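Local structure of UPF0303 protein YBR137W (Saccharomyces cerevisiae, 4CLC) at residues E20-M25 / S102-C107. The protein is of unknown function but is a cytoplasmic member of the UPF0303 family, with a sequence resembling the haem-degrading HbpS-like proteins. Sequence-based numbering, arbitrary orientation.
Unlike the reference sequence in segment 20-25: Gln21 (reference Glu).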
ATOM      1  N   GLU D  20      24.212 -32.154   0.404  1.00 59.98           N
ATOM      2  CA  GLU D  20      24.184 -33.099  -0.707  1.00 56.23           C
ATOM      3  C   GLU D  20      23.433 -34.351  -0.279  1.00 58.34           C
ATOM      4  O   GLU D  20      22.852 -35.039  -1.114  1.00 60.56           O
ATOM      5  CB  GLU D  20      25.581 -33.437  -1.180  1.00 55.48           C
ATOM      6  N   GLN D  21      23.422 -34.640   1.021  1.00 51.27           N
ATOM      7  CA  GLN D  21      22.614 -35.754   1.500  1.00 63.21           C
ATOM      8  C   GLN D  21      21.146 -35.374   1.371  1.00 62.48           C
ATOM      9  O   GLN D  21      20.360 -36.094   0.740  1.00 59.57           O
ATOM     10  CB  GLN D  21      22.944 -36.129   2.958  1.00 65.34           C
ATOM     11  CG  GLN D  21      22.220 -37.391   3.458  1.00 64.55           C
ATOM     12  CD  GLN D  21      23.004 -38.152   4.527  1.00 68.56           C
ATOM     13  OE1 GLN D  21      22.470 -39.040   5.202  1.00 58.20           O
ATOM     14  NE2 GLN D  21      24.280 -37.810   4.678  1.00 74.02           N
ATOM     15  N   LEU D  22      20.803 -34.226   1.956  1.00 59.14           N
ATOM     16  CA  LEU D  22      19.455 -33.679   1.907  1.00 51.13           C
ATOM     17  C   LEU D  22      18.907 -33.735   0.481  1.00 52.58           C
ATOM     18  O   LEU D  22      17.935 -34.444   0.199  1.00 51.84           O
ATOM     19  CB  LEU D  22      19.448 -32.248   2.456  1.00 44.96           C
ATOM     20  CG  LEU D  22      19.642 -32.260   3.971  1.00 49.73           C
ATOM     21  CD1 LEU D  22      19.436 -30.902   4.602  1.00 48.80           C
ATOM     22  CD2 LEU D  22      18.739 -33.300   4.642  1.00 50.08           C
ATOM     23  N   GLU D  23      19.558 -33.016  -0.423  1.00 50.12           N
ATOM     24  CA  GLU D  23      19.107 -32.954  -1.799  1.00 54.19           C
ATOM     25  C   GLU D  23      18.891 -34.357  -2.376  1.00 57.23           C
ATOM     26  O   GLU D  23      17.970 -34.561  -3.168  1.00 59.49           O
ATOM     27  CB  GLU D  23      20.106 -32.156  -2.656  1.00 55.62           C
ATOM     28  CG  GLU D  23      19.799 -32.169  -4.157  1.00 58.57           C
ATOM     29  CD  GLU D  23      20.769 -31.321  -4.962  1.00 64.14           C
ATOM     30  OE1 GLU D  23      21.690 -30.746  -4.342  1.00 73.26           O
ATOM     31  OE2 GLU D  23      20.616 -31.230  -6.206  1.00 57.12           O
ATOM     32  N   ASP D  24      19.706 -35.325  -1.953  1.00 59.45           N
ATOM     33  CA  ASP D  24      19.639 -36.678  -2.511  1.00 57.06           C
ATOM     34  C   ASP D  24      18.335 -37.371  -2.139  1.00 50.18           C
ATOM     35  O   ASP D  24      17.749 -38.060  -2.965  1.00 45.44           O
ATOM     36  CB  ASP D  24      20.836 -37.518  -2.058  1.00 61.59           C
ATOM     37  CG  ASP D  24      21.953 -37.576  -3.104  1.00 70.47           C
ATOM     38  OD1 ASP D  24      21.788 -37.021  -4.216  1.00 67.64           O
ATOM     39  OD2 ASP D  24      23.001 -38.197  -2.815  1.00 75.74           O
ATOM     40  N   MET D  25      17.887 -37.182  -0.898  1.00 52.94           N
ATOM     41  CA  MET D  25      16.590 -37.704  -0.456  1.00 54.80           C
ATOM     42  C   MET D  25      15.492 -37.049  -1.263  1.00 59.69           C
ATOM     43  O   MET D  25      14.606 -37.713  -1.824  1.00 55.02           O
ATOM     44  CB  MET D  25      16.340 -37.438   1.032  1.00 40.31           C
ATOM     45  CG  MET D  25      17.217 -38.208   1.956  1.00 39.67           C
ATOM     46  SD  MET D  25      17.525 -37.264   3.450  1.00 66.32           S
ATOM     47  CE  MET D  25      15.991 -37.469   4.331  1.00 47.43           C
ATOM     48  N   SER D 102      12.025 -26.739   2.511  1.00 43.55           N
ATOM     49  CA  SER D 102      12.170 -25.608   3.390  1.00 38.66           C
ATOM     50  C   SER D 102      13.178 -25.961   4.461  1.00 45.76           C
ATOM     51  O   SER D 102      13.711 -25.080   5.134  1.00 48.20           O
ATOM     52  CB  SER D 102      10.836 -25.220   4.016  1.00 39.43           C
ATOM     53  OG  SER D 102      10.336 -26.212   4.888  1.00 40.83           O
ATOM     54  N   PHE D 103      13.417 -27.260   4.641  1.00 47.60           N
ATOM     55  CA  PHE D 103      14.338 -27.723   5.670  1.00 50.83           C
ATOM     56  C   PHE D 103      15.785 -27.576   5.246  1.00 45.47           C
ATOM     57  O   PHE D 103      16.621 -27.087   5.997  1.00 39.54           O
ATOM     58  CB  PHE D 103      14.084 -29.178   6.032  1.00 49.69           C
ATOM     59  CG  PHE D 103      15.117 -29.731   6.956  1.00 49.66           C
ATOM     60  CD1 PHE D 103      15.115 -29.384   8.293  1.00 48.03           C
ATOM     61  CD2 PHE D 103      16.121 -30.557   6.481  1.00 50.14           C
ATOM     62  CE1 PHE D 103      16.077 -29.866   9.142  1.00 45.30           C
ATOM     63  CE2 PHE D 103      17.082 -31.036   7.322  1.00 47.43           C
ATOM     64  CZ  PHE D 103      17.057 -30.688   8.656  1.00 47.59           C
ATOM     65  N   TYR D 104      16.060 -28.039   4.038  1.00 46.23           N
ATOM     66  CA  TYR D 104      17.339 -27.835   3.394  1.00 42.87           C
ATOM     67  C   TYR D 104      17.707 -26.372   3.452  1.00 47.15           C
ATOM     68  O   TYR D 104      18.825 -26.019   3.802  1.00 55.90           O
ATOM     69  CB  TYR D 104      17.264 -28.330   1.958  1.00 39.74           C
ATOM     70  CG  TYR D 104      18.411 -27.977   1.051  1.00 47.24           C
ATOM     71  CD1 TYR D 104      18.612 -26.676   0.608  1.00 46.82           C
ATOM     72  CD2 TYR D 104      19.250 -28.967   0.564  1.00 51.99           C
ATOM     73  CE1 TYR D 104      19.648 -26.366  -0.254  1.00 51.69           C
ATOM     74  CE2 TYR D 104      20.292 -28.667  -0.308  1.00 54.92           C
ATOM     75  CZ  TYR D 104      20.487 -27.364  -0.710  1.00 55.40           C
ATOM     76  OH  TYR D 104      21.517 -27.055  -1.576  1.00 57.48           O
ATOM     77  N   MET D 105      16.755 -25.516   3.110  1.00 49.29           N
ATOM     78  CA  MET D 105      17.022 -24.092   3.045  1.00 47.14           C
ATOM     79  C   MET D 105      17.379 -23.520   4.421  1.00 46.30           C
ATOM     80  O   MET D 105      18.130 -22.552   4.513  1.00 44.24           O
ATOM     81  CB  MET D 105      15.822 -23.363   2.431  1.00 41.40           C
ATOM     82  CG  MET D 105      15.742 -23.522   0.919  1.00 39.43           C
ATOM     83  SD  MET D 105      17.214 -22.901   0.105  1.00 41.33           S
ATOM     84  CE  MET D 105      17.255 -23.901  -1.324  1.00 38.66           C
ATOM     85  N   GLY D 106      16.850 -24.123   5.480  1.00 43.79           N
ATOM     86  CA  GLY D 106      17.181 -23.725   6.835  1.00 45.78           C
ATOM     87  C   GLY D 106      18.559 -24.243   7.245  1.00 49.02           C
ATOM     88  O   GLY D 106      19.244 -23.656   8.102  1.00 44.68           O
ATOM     89  N   CYS D 107      18.965 -25.346   6.620  1.00 46.22           N
ATOM     90  CA  CYS D 107      20.282 -25.926   6.852  1.00 51.52           C
ATOM     91  C   CYS D 107      21.291 -24.992   6.254  1.00 49.03           C
ATOM     92  O   CYS D 107      22.166 -24.479   6.955  1.00 49.99           O
ATOM     93  CB  CYS D 107      20.395 -27.328   6.248  1.00 46.09           C
ATOM     94  SG  CYS D 107      19.529 -28.501   7.273  1.00 50.80           S
TER
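Leu22 turns CG anti to its carbonyl carbon (chi1 -72°), while Phe103 carries its ring anti to the backbone N (chi1 173°) and Tyr104 has the same anti setting; these torsions bring the leucine's tip to Phe103 and its base to the edge of Tyr104. The two helices form an antiparallel pair, axes 10.2 Å apart at 173°, that packs helix 19-26 against the short helix 102-107. Leu22 and Tyr104 mark the nearest backbone approach, with CA atoms 6.4 Å apart. From there the leucine spreads its branches: CD1 reaches CE2 of Phe103 at 3.6 Å, and CD2 lies in the plane of that ring, at its edge, the two side chains crossing at about a right angle. Tyr104 instead offers its own edge to the start of the leucine side chain, with CD2 3.8 Å from Leu22 CB. Glu23 adds a looser flank, its backbone N near the plane of the Tyr104 ring at the same edge and its CB 4.2 Å from Tyr104 CE2, while its side chain is extended. The links of Leu22 to Phe103, Tyr104 and Cys107 are apolar packing. Leu12 of helix 6-13 also touches both Leu22 and Phe103, and the Phe103 and Tyr104 rings stack on His157 and His100, respectively. One turn beyond Phe103, Cys107 also meets the leucine, its SG lying 3.6 Å from Leu22 CD1.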